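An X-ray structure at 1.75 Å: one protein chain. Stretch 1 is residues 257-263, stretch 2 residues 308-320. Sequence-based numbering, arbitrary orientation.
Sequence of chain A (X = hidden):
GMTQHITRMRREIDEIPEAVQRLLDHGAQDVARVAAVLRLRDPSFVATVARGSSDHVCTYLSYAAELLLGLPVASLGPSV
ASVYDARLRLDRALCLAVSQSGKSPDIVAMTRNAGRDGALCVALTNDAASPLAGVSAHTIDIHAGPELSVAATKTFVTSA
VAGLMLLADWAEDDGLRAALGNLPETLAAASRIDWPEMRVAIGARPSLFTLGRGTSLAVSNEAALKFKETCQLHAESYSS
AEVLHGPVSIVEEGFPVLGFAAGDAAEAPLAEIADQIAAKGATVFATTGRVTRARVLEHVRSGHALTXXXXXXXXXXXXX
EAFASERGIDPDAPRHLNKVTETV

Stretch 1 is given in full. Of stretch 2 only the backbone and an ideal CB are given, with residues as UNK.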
ATOM      1  N   VAL A 257     -14.645  15.252  -4.118  1.00 11.34           N
ATOM      2  CA  VAL A 257     -14.430  13.814  -4.024  1.00 10.45           C
ATOM      3  C   VAL A 257     -14.775  13.204  -5.382  1.00  9.80           C
ATOM      4  O   VAL A 257     -15.802  13.528  -5.973  1.00  9.83           O
ATOM      5  CB  VAL A 257     -15.325  13.221  -2.921  1.00 11.12           C
ATOM      6  CG1 VAL A 257     -15.150  11.707  -2.821  1.00 11.22           C
ATOM      7  CG2 VAL A 257     -15.042  13.907  -1.575  1.00 10.90           C
ATOM      8  N   LEU A 258     -13.900  12.342  -5.887  1.00  9.52           N
ATOM      9  CA  LEU A 258     -14.112  11.694  -7.164  1.00  9.49           C
ATOM     10  C   LEU A 258     -14.141  10.180  -6.975  1.00  9.46           C
ATOM     11  O   LEU A 258     -13.113   9.574  -6.634  1.00 10.76           O
ATOM     12  CB  LEU A 258     -12.972  12.069  -8.097  1.00  9.56           C
ATOM     13  CG  LEU A 258     -13.139  11.885  -9.603  1.00  9.33           C
ATOM     14  CD1 LEU A 258     -11.832  12.283 -10.307  1.00  9.92           C
ATOM     15  CD2 LEU A 258     -13.652  10.529 -10.067  1.00  9.77           C
ATOM     16  N   GLY A 259     -15.299   9.567  -7.200  1.00  8.74           N
ATOM     17  CA  GLY A 259     -15.451   8.128  -7.080  1.00  9.09           C
ATOM     18  C   GLY A 259     -15.249   7.398  -8.401  1.00  9.17           C
ATOM     19  O   GLY A 259     -16.032   7.573  -9.337  1.00 10.28           O
ATOM     20  N   PHE A 260     -14.185   6.595  -8.454  1.00  8.48           N
ATOM     21  CA  PHE A 260     -13.867   5.734  -9.589  1.00  8.68           C
ATOM     22  C   PHE A 260     -14.698   4.462  -9.498  1.00  9.24           C
ATOM     23  O   PHE A 260     -14.417   3.584  -8.677  1.00  9.42           O
ATOM     24  CB  PHE A 260     -12.369   5.427  -9.653  1.00  8.20           C
ATOM     25  CG  PHE A 260     -11.545   6.607 -10.122  1.00  8.22           C
ATOM     26  CD1 PHE A 260     -11.410   6.854 -11.458  1.00  7.89           C
ATOM     27  CD2 PHE A 260     -10.925   7.466  -9.224  1.00  7.81           C
ATOM     28  CE1 PHE A 260     -10.648   7.928 -11.903  1.00  8.53           C
ATOM     29  CE2 PHE A 260     -10.159   8.522  -9.649  1.00  7.80           C
ATOM     30  CZ  PHE A 260     -10.012   8.762 -10.966  1.00  8.48           C
ATOM     31  N   ALA A 261     -15.740   4.406 -10.329  1.00  9.77           N
ATOM     32  CA  ALA A 261     -16.624   3.226 -10.427  1.00 10.35           C
ATOM     33  C   ALA A 261     -16.523   2.543 -11.797  1.00 10.67           C
ATOM     34  O   ALA A 261     -16.779   3.170 -12.825  1.00  9.82           O
ATOM     35  CB  ALA A 261     -18.088   3.632 -10.156  1.00 10.26           C
ATOM     36  N   ALA A 262     -16.109   1.275 -11.807  1.00 10.66           N
ATOM     37  CA  ALA A 262     -16.102   0.451 -12.993  1.00 10.63           C
ATOM     38  C   ALA A 262     -17.445  -0.273 -13.045  1.00 10.42           C
ATOM     39  O   ALA A 262     -18.153  -0.343 -12.037  1.00 11.53           O
ATOM     40  CB  ALA A 262     -14.940  -0.585 -12.926  1.00  9.86           C
ATOM     41  N   GLY A 263     -17.800  -0.798 -14.217  1.00 10.60           N
ATOM     42  CA  GLY A 263     -19.021  -1.606 -14.383  1.00 10.66           C
ATOM     43  C   GLY A 263     -18.757  -3.029 -13.927  1.00 10.73           C
ATOM     44  O   GLY A 263     -18.715  -3.966 -14.735  1.00 10.97           O
ATOM     45  N   UNK A 308     -12.469  -1.621 -17.635  1.00  9.50           N
ATOM     46  CA  UNK A 308     -13.180  -0.376 -17.339  1.00  9.83           C
ATOM     47  C   UNK A 308     -12.326   0.702 -16.679  1.00  9.14           C
ATOM     48  O   UNK A 308     -12.416   1.856 -17.057  1.00  9.56           O
ATOM     49  CB  UNK A 308     -14.375  -0.682 -16.434  1.00  9.83           C
ATOM     50  N   UNK A 309     -11.507   0.340 -15.672  1.00  8.88           N
ATOM     51  CA  UNK A 309     -10.690   1.371 -15.028  1.00  8.53           C
ATOM     52  C   UNK A 309      -9.740   2.141 -15.953  1.00  8.78           C
ATOM     53  O   UNK A 309      -9.469   3.296 -15.681  1.00  9.38           O
ATOM     54  CB  UNK A 309      -9.864   0.719 -13.917  1.00  8.53           C
ATOM     55  N   UNK A 310      -9.264   1.520 -17.028  1.00  8.30           N
ATOM     56  CA  UNK A 310      -8.382   2.204 -17.961  1.00  9.15           C
ATOM     57  C   UNK A 310      -9.108   3.354 -18.668  1.00  8.55           C
ATOM     58  O   UNK A 310      -8.534   4.435 -18.899  1.00  8.11           O
ATOM     59  CB  UNK A 310      -7.832   1.213 -18.989  1.00  9.15           C
ATOM     60  N   UNK A 311     -10.382   3.150 -18.995  1.00  8.86           N
ATOM     61  CA  UNK A 311     -11.147   4.216 -19.606  1.00  9.07           C
ATOM     62  C   UNK A 311     -11.282   5.401 -18.595  1.00  8.82           C
ATOM     63  O   UNK A 311     -11.108   6.578 -18.931  1.00  8.28           O
ATOM     64  CB  UNK A 311     -12.519   3.697 -20.043  1.00  9.07           C
ATOM     65  N   UNK A 312     -11.564   5.080 -17.341  1.00  8.37           N
ATOM     66  CA  UNK A 312     -11.748   6.107 -16.308  1.00  8.45           C
ATOM     67  C   UNK A 312     -10.489   6.946 -16.075  1.00  7.96           C
ATOM     68  O   UNK A 312     -10.562   8.147 -15.936  1.00  8.01           O
ATOM     69  CB  UNK A 312     -12.171   5.449 -14.993  1.00  8.45           C
ATOM     70  N   UNK A 313      -9.326   6.290 -16.011  1.00  7.75           N
ATOM     71  CA  UNK A 313      -8.077   7.003 -15.793  1.00  6.94           C
ATOM     72  C   UNK A 313      -7.737   7.898 -16.986  1.00  7.29           C
ATOM     73  O   UNK A 313      -7.169   8.958 -16.788  1.00  8.03           O
ATOM     74  CB  UNK A 313      -6.941   6.012 -15.534  1.00  6.94           C
ATOM     75  N   UNK A 314      -8.056   7.475 -18.206  1.00  7.29           N
ATOM     76  CA  UNK A 314      -7.818   8.331 -19.388  1.00  7.53           C
ATOM     77  C   UNK A 314      -8.673   9.621 -19.269  1.00  7.29           C
ATOM     78  O   UNK A 314      -8.173  10.749 -19.515  1.00  7.47           O
ATOM     79  CB  UNK A 314      -8.155   7.578 -20.677  1.00  7.53           C
ATOM     80  N   UNK A 315      -9.934   9.466 -18.889  1.00  7.79           N
ATOM     81  CA  UNK A 315     -10.796  10.637 -18.682  1.00  7.92           C
ATOM     82  C   UNK A 315     -10.231  11.539 -17.564  1.00  8.66           C
ATOM     83  O   UNK A 315     -10.238  12.770 -17.664  1.00  8.68           O
ATOM     84  CB  UNK A 315     -12.219  10.193 -18.337  1.00  7.92           C
ATOM     85  N   UNK A 316      -9.744  10.912 -16.502  1.00  8.67           N
ATOM     86  CA  UNK A 316      -9.144  11.670 -15.408  1.00  8.92           C
ATOM     87  C   UNK A 316      -7.928  12.464 -15.888  1.00  8.91           C
ATOM     88  O   UNK A 316      -7.768  13.639 -15.532  1.00  8.39           O
ATOM     89  CB  UNK A 316      -8.743  10.730 -14.269  1.00  8.92           C
ATOM     90  N   UNK A 317      -7.048  11.800 -16.639  1.00  8.51           N
ATOM     91  CA  UNK A 317      -5.835  12.443 -17.156  1.00  9.24           C
ATOM     92  C   UNK A 317      -6.192  13.690 -17.964  1.00  9.43           C
ATOM     93  O   UNK A 317      -5.569  14.749 -17.855  1.00  8.72           O
ATOM     94  CB  UNK A 317      -5.034  11.466 -18.019  1.00  9.24           C
ATOM     95  N   UNK A 318      -7.202  13.510 -18.804  1.00  9.56           N
ATOM     96  CA  UNK A 318      -7.746  14.562 -19.645  1.00 10.94           C
ATOM     97  C   UNK A 318      -8.294  15.720 -18.788  1.00 10.71           C
ATOM     98  O   UNK A 318      -8.003  16.871 -19.065  1.00 10.07           O
ATOM     99  CB  UNK A 318      -8.844  13.997 -20.549  1.00 10.94           C
ATOM    100  N   UNK A 319      -9.049  15.416 -17.732  1.00 10.55           N
ATOM    101  CA  UNK A 319      -9.532  16.453 -16.799  1.00 10.52           C
ATOM    102  C   UNK A 319      -8.363  17.247 -16.176  1.00 10.18           C
ATOM    103  O   UNK A 319      -8.342  18.503 -16.204  1.00  9.53           O
ATOM    104  CB  UNK A 319     -10.371  15.811 -15.692  1.00 10.52           C
ATOM    105  N   UNK A 320      -7.355  16.512 -15.687  1.00 10.33           N
ATOM    106  CA  UNK A 320      -6.178  17.142 -15.035  1.00 10.09           C
ATOM    107  C   UNK A 320      -5.411  18.038 -16.017  1.00 10.41           C
ATOM    108  O   UNK A 320      -5.047  19.161 -15.680  1.00 10.68           O
ATOM    109  CB  UNK A 320      -5.240  16.070 -14.477  1.00 10.09           C
TER

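Stretch 2 is a helix that packs against stretch 1 from L258 to G263, and the CA-to-CB bonds at 308, 312, 316 and 319 point toward stretch 1, about one per turn. Position 308 lies beside A262, its CA 5.3 Å from A262 CA. Its ideal CB is 3.6 Å from A262 CB and 4.1 Å from G263 N, so a backbone N-H lies within reach of a short side chain bearing an acceptor. Aspartate, asparagine or serine would suit. The residue is D308, with chi1 in m, and G263 N donates a hydrogen bond to D308 OD2 at 2.8 Å, with an N-H...acceptor angle of 147°. The lack of a side chain at G263 matters here, because an ideal CB on it would come 2.9 Å from D308 OD2, a clash. The other carboxylate oxygen, OD1, is hydrogen-bonded elsewhere in the structure.

At 309 the CB points sideways, 5.3 Å from A262 CB, and phi of -58° is compatible with proline as well as with small or medium apolar residues. P309 is found, and its CD rests 4.1 Å from A262 CB, a modest apolar contact. Positions 310 and 311 have nothing of stretch 1 within 5.5 Å of their ideal CB, so stretch 1 does not constrain them; they are L310 and S311.

Position 312 faces the middle of stretch 1. Its ideal CB is 3.9 Å from F260 CD1, and beyond it lies the backbone of A261 and A262. A branched or flexible apolar chain such as leucine, isoleucine or methionine would cover both. L312, with chi1 in m and chi2 in t, does so: its CB meets the edge of the F260 ring, 3.9 Å from F260 CD1, while its CD1 reaches the backbone, 3.3 Å from A261 O and 4.1 Å from A262 N.

Position 313 points sideways and finds no close neighbour at its CB; many residues would fit. It is I313, whose end bends nearer without making a close contact. Positions 314 and 315 are likewise left free by stretch 1 and hold V314 and S315.

At 316 the ideal CB stands 4.0 Å from F260 CZ and 5.3 Å from L258 CD1, an apolar setting with an aromatic edge on offer. Leucine, methionine or an aromatic residue would suit. The residue is F316, chi1 in t. The edge of F260 is directed at the face of F316 in an offset edge-to-face pair, with centroids 5.8 Å apart and planes at 63°. L258 CD1 packs at the edge of the F316 ring, 3.6 Å from F316 CD1.

Positions 317 and 318 are out of reach and carry Y317 and S318. Position 319 points toward stretch 1 from farther off, so a long apolar chain is needed to arrive; leucine or methionine would be reasonable. M319, present as selenomethionine, brings its CE to 4.4 Å from L258 CD1. Position 320, out of reach again, is V320.

Stretch 2 (308-320) DPLSLIVSFYSMV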
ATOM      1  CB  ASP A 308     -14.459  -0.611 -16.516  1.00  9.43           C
ATOM      2  CG  ASP A 308     -15.697  -0.952 -17.380  1.00  9.85           C
ATOM      3  OD1 ASP A 308     -15.625  -1.047 -18.631  1.00  8.64           O
ATOM      4  OD2 ASP A 308     -16.753  -1.151 -16.759  1.00  9.53           O
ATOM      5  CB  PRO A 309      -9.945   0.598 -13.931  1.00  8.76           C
ATOM      6  CG  PRO A 309     -10.851  -0.542 -13.620  1.00  8.80           C
ATOM      7  CD  PRO A 309     -11.384  -0.952 -14.973  1.00  9.06           C
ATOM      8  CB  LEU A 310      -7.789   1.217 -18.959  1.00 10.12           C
ATOM      9  CG  LEU A 310      -6.700   0.266 -18.423  1.00 10.49           C
ATOM     10  CD1 LEU A 310      -6.440  -0.762 -19.487  1.00 11.67           C
ATOM     11  CD2 LEU A 310      -5.415   1.010 -17.995  1.00 11.16           C
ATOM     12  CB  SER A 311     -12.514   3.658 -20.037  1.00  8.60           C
ATOM     13  OG  SER A 311     -13.374   4.714 -20.431  1.00  9.75           O
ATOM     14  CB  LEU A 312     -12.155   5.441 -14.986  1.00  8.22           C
ATOM     15  CG  LEU A 312     -13.367   4.517 -14.998  1.00  8.48           C
ATOM     16  CD1 LEU A 312     -13.642   3.966 -13.604  1.00  7.92           C
ATOM     17  CD2 LEU A 312     -14.594   5.292 -15.542  1.00  9.14           C
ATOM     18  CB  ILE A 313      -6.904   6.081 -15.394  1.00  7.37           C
ATOM     19  CG1 ILE A 313      -5.793   6.895 -14.679  1.00  7.23           C
ATOM     20  CG2 ILE A 313      -6.399   5.207 -16.598  1.00  6.27           C
ATOM     21  CD1 ILE A 313      -6.154   7.462 -13.264  1.00  7.72           C
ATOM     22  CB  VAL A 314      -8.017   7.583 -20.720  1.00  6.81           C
ATOM     23  CG1 VAL A 314      -8.028   8.573 -21.898  1.00  7.36           C
ATOM     24  CG2 VAL A 314      -6.885   6.491 -20.922  1.00  5.82           C
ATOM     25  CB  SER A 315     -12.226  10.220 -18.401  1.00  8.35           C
ATOM     26  OG  SER A 315     -12.827   9.643 -19.573  1.00  8.35           O
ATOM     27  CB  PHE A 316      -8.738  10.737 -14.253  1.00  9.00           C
ATOM     28  CG  PHE A 316      -8.014  11.450 -13.134  1.00  9.21           C
ATOM     29  CD1 PHE A 316      -8.709  12.121 -12.173  1.00  9.72           C
ATOM     30  CD2 PHE A 316      -6.637  11.448 -13.058  1.00  9.39           C
ATOM     31  CE1 PHE A 316      -8.035  12.779 -11.149  1.00 10.08           C
ATOM     32  CE2 PHE A 316      -5.973  12.116 -12.053  1.00 10.00           C
ATOM     33  CZ  PHE A 316      -6.660  12.766 -11.105  1.00  9.48           C
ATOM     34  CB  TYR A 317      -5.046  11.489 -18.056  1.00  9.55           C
ATOM     35  CG  TYR A 317      -4.345  10.300 -17.389  1.00  9.37           C
ATOM     36  CD1 TYR A 317      -3.795  10.383 -16.107  1.00  9.18           C
ATOM     37  CD2 TYR A 317      -4.142   9.126 -18.108  1.00  9.22           C
ATOM     38  CE1 TYR A 317      -3.114   9.294 -15.543  1.00  9.38           C
ATOM     39  CE2 TYR A 317      -3.465   8.036 -17.547  1.00  9.05           C
ATOM     40  CZ  TYR A 317      -2.950   8.136 -16.277  1.00  9.61           C
ATOM     41  OH  TYR A 317      -2.283   7.029 -15.748  1.00 10.26           O
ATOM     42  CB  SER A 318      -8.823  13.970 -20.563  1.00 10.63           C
ATOM     43  OG  SER A 318      -9.416  14.989 -21.354  1.00 12.12           O
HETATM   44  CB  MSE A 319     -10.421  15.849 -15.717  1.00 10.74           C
HETATM   45  CG  MSE A 319     -11.063  16.831 -14.743  1.00 11.44           C
HETATM   46 SE   MSE A 319      -9.844  17.424 -13.333  1.00 13.06          SE
HETATM   47  CE  MSE A 319      -9.873  15.767 -12.262  1.00 12.18           C
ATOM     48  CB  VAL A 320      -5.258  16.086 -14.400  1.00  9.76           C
ATOM     49  CG1 VAL A 320      -3.898  16.688 -13.942  1.00 10.21           C
ATOM     50  CG2 VAL A 320      -5.981  15.393 -13.190  1.00  9.97           C
TER
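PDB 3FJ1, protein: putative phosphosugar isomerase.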